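Transcriptional regulator KdgR (Pseudomonas aeruginosa, PDB 5Y6I) probably binds DNA as an IclR-family transcription factor, combining an N-terminal helix-turn-helix domain with a C-terminal regulatory domain of the GAF type. Local coordinates at residues N109-L114 with E128-A133; A122-V127 with S142-L147; V209-A214 with T228-A233. All coordinates share one frame; numbering follows the deposited sequence.

In the fold
All three interactions belong to the C-terminal domain of the IclR family, around one five-stranded antiparallel sheet. Interactions 1 and 2, centres about 16 Å apart, both draw on the hairpin of strands 111-118 and 121-128: Leu114 N is 2.9 Å from Gln126 O, and Phe113 CE1 packs 3.7 Å from Leu144 CD1. Their segments alternate along the chain: 122-127 runs directly into 128-133, and the loop returns to the edge strand at 142-147. Interaction 3 lies on the other side of strand 111-118, its centre about 10 Å from that of interaction 1; Phe113 N approaches Thr228 O at 2.9 Å. Interactions 2 and 3 do not touch, their nearest atoms about 6 Å apart.

Interaction 1: N109-L114 with E128-A133; sequences NETCFL and EQAVRA
Cys112 and Glu128 form an antiparallel hydrogen-bonded pair, the last rung before the chain of 128-133 leaves regular strand geometry. Glu128 N gives a nearly straight bond of 2.8 Å to Cys112 O, and Cys112 N returns one of 3.0 Å to Glu128 O, arriving in the plane of that carbonyl. Both side chains project to the face covered by helix 93-108, where the small, apolar cysteine meets Leu101 and Leu104, while the Glu128 carboxylate turns off to a salt bridge with Arg105.

The close packing continues one residue on. Thr111 has OG1 beside its backbone N and anti to the carbonyl carbon (chi1 -58°), a rotamer that presents the hydroxyl to the passing loop. There it accepts the N-H of Ala130 at 3.0 Å, and it is also hydrogen-bonded to Val136 O, so a buried hydroxyl is gripped from two parts of the chain. Its methyl CG2 rests 3.4 Å from Glu128 O. Threonine suits the place by offering a polar and an apolar branch. Ala130 is small enough to turn its methyl inward, CB lying 3.4 Å from Asn109 O.

The solvent side is looser: flanking Ala130 in sequence, Gln129 and Val131 start their side chains away from 109-114 and are exposed. Asn109, just past helix 93-108, and Arg132 reach toward each other tip to tip. As modelled, the amide and guanidinium planes are 18° apart with ND2 over the guanidinium centre, but Arg132 NH1 sits too close to a neighbour, so this stack and the long salt bridge to Glu110 OE1 are uncertain. The last hydrogen-bonded pair of strands 111-118 and 121-128, followed by a non-strand continuation held by Thr111 OG1, is the open end of an antiparallel beta hairpin in the IclR C-terminal domain.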
loop_
_atom_site.group_PDB
_atom_site.type_symbol
_atom_site.label_atom_id
_atom_site.label_comp_id
_atom_site.label_asym_id
_atom_site.label_seq_id
_atom_site.Cartn_x
_atom_site.Cartn_y
_atom_site.Cartn_z
ATOM N N ASN A 109 19.096 16.671 -19.298
ATOM C CA ASN A 109 18.757 18.077 -19.478
ATOM C C ASN A 109 17.502 18.213 -20.335
ATOM O O ASN A 109 17.463 18.943 -21.323
ATOM C CB ASN A 109 19.913 18.868 -20.077
ATOM C CG ASN A 109 19.769 20.370 -19.848
ATOM O OD1 ASN A 109 19.011 20.806 -18.974
ATOM N ND2 ASN A 109 20.498 21.165 -20.627
ATOM N N GLU A 110 16.472 17.457 -19.963
ATOM C CA GLU A 110 15.160 17.575 -20.570
ATOM C C GLU A 110 14.132 17.689 -19.458
ATOM O O GLU A 110 14.351 17.205 -18.344
ATOM C CB GLU A 110 14.845 16.377 -21.499
ATOM C CG GLU A 110 15.981 16.010 -22.451
ATOM C CD GLU A 110 15.735 16.534 -23.868
ATOM O OE1 GLU A 110 14.883 17.443 -24.001
ATOM O OE2 GLU A 110 16.403 16.075 -24.837
ATOM N N THR A 111 13.017 18.354 -19.750
ATOM C CA THR A 111 11.998 18.551 -18.726
ATOM C C THR A 111 11.317 17.223 -18.408
ATOM O O THR A 111 10.760 16.573 -19.300
ATOM C CB THR A 111 10.988 19.604 -19.184
ATOM O OG1 THR A 111 11.690 20.818 -19.457
ATOM C CG2 THR A 111 9.964 19.888 -18.091
ATOM N N CYS A 112 11.383 16.809 -17.140
ATOM C CA CYS A 112 10.697 15.619 -16.643
ATOM C C CYS A 112 9.602 16.045 -15.677
ATOM O O CYS A 112 9.757 17.041 -14.959
ATOM C CB CYS A 112 11.649 14.657 -15.924
ATOM S SG CYS A 112 13.176 14.316 -16.833
ATOM N N PHE A 113 8.491 15.305 -15.674
ATOM C CA PHE A 113 7.377 15.631 -14.791
ATOM C C PHE A 113 6.751 14.368 -14.205
ATOM O O PHE A 113 6.898 13.259 -14.736
ATOM C CB PHE A 113 6.304 16.489 -15.498
ATOM C CG PHE A 113 5.707 15.878 -16.760
ATOM C CD1 PHE A 113 4.461 15.261 -16.731
ATOM C CD2 PHE A 113 6.341 16.025 -17.991
ATOM C CE1 PHE A 113 3.890 14.746 -17.915
ATOM C CE2 PHE A 113 5.783 15.519 -19.168
ATOM C CZ PHE A 113 4.564 14.880 -19.133
ATOM N N LEU A 114 6.081 14.548 -13.070
ATOM C CA LEU A 114 5.339 13.477 -12.418
ATOM C C LEU A 114 3.854 13.814 -12.464
ATOM O O LEU A 114 3.453 14.943 -12.149
ATOM C CB LEU A 114 5.794 13.278 -10.972
ATOM C CG LEU A 114 5.361 11.971 -10.291
ATOM C CD1 LEU A 114 6.151 10.782 -10.832
ATOM C CD2 LEU A 114 5.547 12.079 -8.791
ATOM N N GLU A 128 10.321 19.143 -13.173
ATOM C CA GLU A 128 11.720 19.564 -13.193
ATOM C C GLU A 128 12.046 20.051 -14.598
ATOM O O GLU A 128 12.097 19.251 -15.539
ATOM C CB GLU A 128 12.653 18.426 -12.777
ATOM C CG GLU A 128 12.705 18.131 -11.280
ATOM C CD GLU A 128 13.185 19.296 -10.437
ATOM O OE1 GLU A 128 13.841 20.226 -10.957
ATOM O OE2 GLU A 128 12.918 19.275 -9.229
ATOM N N GLN A 129 12.274 21.349 -14.741
ATOM C CA GLN A 129 12.461 21.914 -16.069
ATOM C C GLN A 129 13.903 21.763 -16.534
ATOM O O GLN A 129 14.829 21.598 -15.740
ATOM C CB GLN A 129 12.054 23.386 -16.102
ATOM C CG GLN A 129 10.680 23.666 -15.511
ATOM C CD GLN A 129 10.235 25.088 -15.787
ATOM O OE1 GLN A 129 11.056 25.945 -16.128
ATOM N NE2 GLN A 129 8.940 25.350 -15.644
ATOM N N ALA A 130 14.074 21.780 -17.848
ATOM C CA ALA A 130 15.404 21.880 -18.425
ATOM C C ALA A 130 15.822 23.336 -18.458
ATOM O O ALA A 130 15.028 24.219 -18.799
ATOM C CB ALA A 130 15.434 21.303 -19.842
ATOM N N VAL A 131 17.070 23.595 -18.096
ATOM C CA VAL A 131 17.608 24.941 -18.192
ATOM C C VAL A 131 18.312 25.025 -19.537
ATOM O O VAL A 131 19.434 24.554 -19.702
ATOM C CB VAL A 131 18.533 25.279 -17.025
ATOM C CG1 VAL A 131 17.701 25.690 -15.820
ATOM C CG2 VAL A 131 19.401 24.081 -16.679
ATOM N N ARG A 132 17.615 25.567 -20.520
ATOM C CA ARG A 132 18.225 25.948 -21.776
ATOM C C ARG A 132 17.713 27.337 -22.112
ATOM O O ARG A 132 16.743 27.811 -21.510
ATOM C CB ARG A 132 17.902 24.945 -22.893
ATOM C CG ARG A 132 17.965 23.479 -22.458
ATOM C CD ARG A 132 17.491 22.543 -23.572
ATOM N NE ARG A 132 18.579 21.750 -24.149
ATOM C CZ ARG A 132 18.719 20.438 -23.983
ATOM N NH1 ARG A 132 17.840 19.775 -23.272
ATOM N NH2 ARG A 132 19.731 19.784 -24.535
ATOM N N ALA A 133 18.395 27.994 -23.058
ATOM C CA ALA A 133 18.023 29.341 -23.483
ATOM C C ALA A 133 16.510 29.505 -23.530
ATOM O O ALA A 133 15.949 30.446 -22.961
ATOM C CB ALA A 133 18.643 29.639 -24.851
#

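Interaction 2: A122-V127 with S142-L147; sequences ATVVQV and SVLPLL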
loop_
_atom_site.group_PDB
_atom_site.type_symbol
_atom_site.label_atom_id
_atom_site.label_comp_id
_atom_site.label_asym_id
_atom_site.label_seq_id
_atom_site.Cartn_x
_atom_site.Cartn_y
_atom_site.Cartn_z
ATOM N N ALA A 122 -5.004 12.385 -15.972
ATOM C CA ALA A 122 -3.628 12.726 -15.730
ATOM C C ALA A 122 -3.520 14.144 -15.275
ATOM O O ALA A 122 -3.984 15.051 -15.914
ATOM C CB ALA A 122 -2.808 12.511 -16.966
ATOM N N THR A 123 -2.909 14.319 -14.130
ATOM C CA THR A 123 -2.749 15.639 -13.544
ATOM C C THR A 123 -1.285 15.811 -13.167
ATOM O O THR A 123 -0.748 15.017 -12.385
ATOM C CB THR A 123 -3.652 15.790 -12.323
ATOM O OG1 THR A 123 -4.988 15.444 -12.683
ATOM C CG2 THR A 123 -3.640 17.199 -11.826
ATOM N N VAL A 124 -0.638 16.825 -13.740
ATOM C CA VAL A 124 0.778 17.071 -13.485
ATOM C C VAL A 124 0.917 17.760 -12.132
ATOM O O VAL A 124 0.363 18.843 -11.917
ATOM C CB VAL A 124 1.401 17.909 -14.608
ATOM C CG1 VAL A 124 2.856 18.286 -14.275
ATOM C CG2 VAL A 124 1.289 17.162 -15.950
ATOM N N VAL A 125 1.648 17.128 -11.213
ATOM C CA VAL A 125 1.750 17.609 -9.841
ATOM C C VAL A 125 3.159 18.034 -9.470
ATOM O O VAL A 125 3.373 18.496 -8.340
ATOM C CB VAL A 125 1.241 16.556 -8.834
ATOM C CG1 VAL A 125 -0.269 16.361 -8.999
ATOM C CG2 VAL A 125 2.010 15.256 -8.988
ATOM N N GLN A 126 4.124 17.908 -10.376
ATOM C CA GLN A 126 5.512 18.172 -10.023
ATOM C C GLN A 126 6.367 18.143 -11.291
ATOM O O GLN A 126 6.202 17.245 -12.123
ATOM C CB GLN A 126 5.964 17.138 -8.981
ATOM C CG GLN A 126 7.374 16.673 -9.030
ATOM C CD GLN A 126 7.746 15.859 -7.783
ATOM O OE1 GLN A 126 6.881 15.382 -7.052
ATOM N NE2 GLN A 126 9.037 15.708 -7.542
ATOM N N VAL A 127 7.272 19.125 -11.439
ATOM C CA VAL A 127 7.953 19.380 -12.711
ATOM C C VAL A 127 9.398 19.796 -12.480
ATOM O O VAL A 127 9.666 20.745 -11.737
ATOM C CB VAL A 127 7.247 20.486 -13.522
ATOM C CG1 VAL A 127 8.161 21.009 -14.638
ATOM C CG2 VAL A 127 5.971 19.988 -14.068
ATOM N N SER A 142 -1.308 21.109 -14.655
ATOM C CA SER A 142 -1.835 20.817 -15.977
ATOM C C SER A 142 -2.487 19.450 -15.962
ATOM O O SER A 142 -1.980 18.518 -15.336
ATOM C CB SER A 142 -0.723 20.861 -17.025
ATOM O OG SER A 142 -0.435 22.206 -17.420
ATOM N N VAL A 143 -3.641 19.350 -16.612
ATOM C CA VAL A 143 -4.326 18.083 -16.856
ATOM C C VAL A 143 -4.122 17.735 -18.326
ATOM O O VAL A 143 -4.457 18.534 -19.201
ATOM C CB VAL A 143 -5.828 18.162 -16.525
ATOM C CG1 VAL A 143 -6.485 16.813 -16.754
ATOM C CG2 VAL A 143 -6.042 18.635 -15.091
ATOM N N LEU A 144 -3.570 16.536 -18.603
ATOM C CA LEU A 144 -3.267 16.128 -19.971
ATOM C C LEU A 144 -4.381 15.237 -20.525
ATOM O O LEU A 144 -5.186 14.684 -19.766
ATOM C CB LEU A 144 -1.915 15.400 -20.001
ATOM C CG LEU A 144 -0.771 15.992 -19.163
ATOM C CD1 LEU A 144 0.457 15.114 -19.177
ATOM C CD2 LEU A 144 -0.421 17.387 -19.673
ATOM N N PRO A 145 -4.476 15.067 -21.845
ATOM C CA PRO A 145 -5.571 14.256 -22.390
ATOM C C PRO A 145 -5.324 12.776 -22.169
ATOM O O PRO A 145 -4.181 12.330 -22.040
ATOM C CB PRO A 145 -5.569 14.602 -23.884
ATOM C CG PRO A 145 -4.166 14.980 -24.187
ATOM C CD PRO A 145 -3.610 15.605 -22.912
ATOM N N LEU A 146 -6.419 12.004 -22.121
ATOM C CA LEU A 146 -6.258 10.572 -21.887
ATOM C C LEU A 146 -5.628 9.885 -23.091
ATOM O O LEU A 146 -4.714 9.071 -22.933
ATOM C CB LEU A 146 -7.598 9.909 -21.546
ATOM C CG LEU A 146 -7.480 8.444 -21.114
ATOM C CD1 LEU A 146 -7.205 8.288 -19.631
ATOM C CD2 LEU A 146 -8.690 7.673 -21.484
ATOM N N LEU A 147 -6.091 10.198 -24.297
ATOM C CA LEU A 147 -5.575 9.547 -25.489
ATOM C C LEU A 147 -4.636 10.401 -26.322
ATOM O O LEU A 147 -4.077 9.884 -27.294
ATOM C CB LEU A 147 -6.713 9.067 -26.386
ATOM C CG LEU A 147 -7.624 8.025 -25.766
ATOM C CD1 LEU A 147 -8.933 8.671 -25.358
ATOM C CD2 LEU A 147 -7.828 6.916 -26.763
#
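Ala122 and Val124 hold the returning chain at Leu144 and Ser142 through two backbone hydrogen bonds, placed on either side of the bridged pair Thr123 and Val143. Val124 N points almost straight at Ser142 O, at 2.7 Å. Leu144 N reaches Ala122 O at 3.1 Å, coming from 36° above the carbonyl plane.

Leu144 carries the apolar part of the contact. Its CB lies 4.3 Å from Ala122 CB, where the alanine methyl is short enough for the leucine to pack beside it. CG stands anti to the carbonyl carbon and beside the backbone N (chi1 -42°), which brings it to 4.0 Å from Val124 CG2. At the tip the chain forks around that same methyl: CD1 meets it at 3.9 Å and CD2 at 4.1 Å. Phe113, Thr138 and Ser149 also touch this leucine. Val124 suits the facing position because its CG2, beside the backbone N and anti to the carbonyl carbon, lies 3.6 Å from Ser142 O and still reaches the leucine fork.

On the bridged pair the side chains meet more lightly. Thr123 OG1 comes 4.1 Å from Val143 CG2, but the polar partner of this hydroxyl is Gly121 O. Val143, whose side chain is exposed, contributes mainly CG1, close to Ala122 O.

Farther along the strand, beyond the part that meets 142-147, Val125 and Gln126 both face Leu114 in a classic beta bulge. The contact with 142-147 is an isolated beta bridge, in which a loop heading for helix 150-158 lies briefly against 121-128, the edge strand of this chain's five-stranded sheet.

Interaction 3: V209-A214 with T228-A233; sequences VEALSA and TVVGPA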
loop_
_atom_site.group_PDB
_atom_site.type_symbol
_atom_site.label_atom_id
_atom_site.label_comp_id
_atom_site.label_asym_id
_atom_site.label_seq_id
_atom_site.Cartn_x
_atom_site.Cartn_y
_atom_site.Cartn_z
ATOM N N VAL A 209 6.597 18.525 -30.249
ATOM C CA VAL A 209 7.075 18.183 -28.910
ATOM C C VAL A 209 6.927 16.684 -28.726
ATOM O O VAL A 209 5.858 16.115 -28.978
ATOM C CB VAL A 209 6.382 18.978 -27.778
ATOM C CG1 VAL A 209 6.337 20.431 -28.082
ATOM C CG2 VAL A 209 5.050 18.481 -27.423
ATOM N N GLU A 210 8.023 16.042 -28.354
ATOM C CA GLU A 210 8.066 14.603 -28.166
ATOM C C GLU A 210 8.151 14.288 -26.677
ATOM O O GLU A 210 8.937 14.905 -25.947
ATOM C CB GLU A 210 9.244 13.997 -28.929
ATOM C CG GLU A 210 8.968 13.735 -30.410
ATOM C CD GLU A 210 8.646 14.988 -31.196
ATOM O OE1 GLU A 210 8.987 16.088 -30.715
ATOM O OE2 GLU A 210 8.059 14.881 -32.302
ATOM N N ALA A 211 7.331 13.343 -26.229
ATOM C CA ALA A 211 7.308 12.934 -24.837
ATOM C C ALA A 211 7.647 11.456 -24.718
ATOM O O ALA A 211 7.679 10.709 -25.698
ATOM C CB ALA A 211 5.947 13.223 -24.189
ATOM N N LEU A 212 7.920 11.052 -23.486
ATOM C CA LEU A 212 8.229 9.672 -23.155
ATOM C C LEU A 212 7.712 9.456 -21.747
ATOM O O LEU A 212 7.858 10.339 -20.898
ATOM C CB LEU A 212 9.728 9.403 -23.238
ATOM C CG LEU A 212 10.205 7.958 -23.299
ATOM C CD1 LEU A 212 9.990 7.417 -24.702
ATOM C CD2 LEU A 212 11.671 7.859 -22.890
ATOM N N SER A 213 7.091 8.299 -21.512
ATOM C CA SER A 213 6.338 8.066 -20.289
ATOM C C SER A 213 6.482 6.631 -19.821
ATOM O O SER A 213 6.385 5.696 -20.624
ATOM C CB SER A 213 4.857 8.351 -20.497
ATOM O OG SER A 213 4.669 9.656 -20.983
ATOM N N ALA A 214 6.642 6.467 -18.507
ATOM C CA ALA A 214 6.697 5.181 -17.840
ATOM C C ALA A 214 5.927 5.265 -16.533
ATOM O O ALA A 214 5.815 6.346 -15.939
ATOM C CB ALA A 214 8.138 4.747 -17.549
ATOM N N THR A 228 7.720 11.156 -16.833
ATOM C CA THR A 228 7.587 11.526 -18.230
ATOM C C THR A 228 8.641 12.549 -18.618
ATOM O O THR A 228 8.830 13.540 -17.904
ATOM C CB THR A 228 6.212 12.122 -18.448
ATOM O OG1 THR A 228 5.931 12.898 -17.287
ATOM C CG2 THR A 228 5.162 11.082 -18.543
ATOM N N VAL A 229 9.280 12.331 -19.766
ATOM C CA VAL A 229 10.293 13.229 -20.302
ATOM C C VAL A 229 9.737 13.887 -21.558
ATOM O O VAL A 229 8.991 13.270 -22.326
ATOM C CB VAL A 229 11.596 12.467 -20.609
ATOM C CG1 VAL A 229 12.622 13.381 -21.302
ATOM C CG2 VAL A 229 12.174 11.862 -19.327
ATOM N N VAL A 230 10.106 15.146 -21.785
ATOM C CA VAL A 230 9.446 15.896 -22.842
ATOM C C VAL A 230 10.385 16.969 -23.381
ATOM O O VAL A 230 11.248 17.483 -22.663
ATOM C CB VAL A 230 8.107 16.459 -22.303
ATOM C CG1 VAL A 230 8.356 17.381 -21.136
ATOM C CG2 VAL A 230 7.289 17.126 -23.401
ATOM N N GLY A 231 10.227 17.280 -24.679
ATOM C CA GLY A 231 11.116 18.165 -25.390
ATOM C C GLY A 231 10.930 18.097 -26.895
ATOM O O GLY A 231 10.641 17.047 -27.461
ATOM N N PRO A 232 11.122 19.225 -27.581
ATOM C CA PRO A 232 10.915 19.252 -29.037
ATOM C C PRO A 232 11.858 18.323 -29.801
ATOM O O PRO A 232 12.936 17.959 -29.328
ATOM C CB PRO A 232 11.175 20.724 -29.406
ATOM C CG PRO A 232 10.971 21.483 -28.146
ATOM C CD PRO A 232 11.473 20.555 -27.058
ATOM N N ALA A 233 11.448 18.003 -31.042
ATOM C CA ALA A 233 12.037 16.910 -31.825
ATOM C C ALA A 233 13.533 17.083 -32.065
ATOM O O ALA A 233 14.273 16.089 -32.076
ATOM C CB ALA A 233 11.314 16.781 -33.171
#
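The peptide units of Glu210 and Leu212 meet those of Gly231 and Val229 as the main flat groups of this contact, and they are turned differently from rung to rung. Leu212 N lies in the carbonyl plane of Val229, 2.7 Å from its O, and Val229 N returns a bond of the same length to Leu212 O with only a slight tilt. At the next hydrogen-bonded pair, Glu210 N stands 49° above the plane of the Gly231 carbonyl, 2.9 Å from O; Gly231 N answers at 3.0 Å to Glu210 O. Between these rungs the CA hydrogens of Ala211 and Val230 point at Val229 O and Glu210 O. Strands 209-214 and 228-232 run antiparallel, 164° apart in direction.

Glu210 is bent at chi2 (62°), and its carboxylate ends beside Ala233. OE1 is 3.5 Å from Ala233 CB and 3.1 Å from Ala233 N, but the angle to that N-H is too poor for a hydrogen bond. Gly231, paired with this glutamate, adds no side chain beside it. Pro232 suits the strand's end: it pairs with Val209 in a non-hydrogen-bonded position, where strand 209-214 asks for no N-H from it.

The alternation of residues gives the hairpin two faces. Ala211, Ser213, Thr228 and Val230 lie on one, Ala211 CB being 4.2 Å from Val230 CG2. The hydroxyls there are used elsewhere, Ser213 OG by Ser150 and Thr228 OG1 by Phe113 O. Leu212 and Val229, CB to CB 4.4 Å, lie on the other together with Glu210.

Helix 150-158 packs against Ala211, Ser213 and Thr228, while Leu248 of helix 244-258 touches Leu212; strand 199-202 flanks 209-217 and strand 111-118 flanks 223-232, leaving the hairpin inside the sheet.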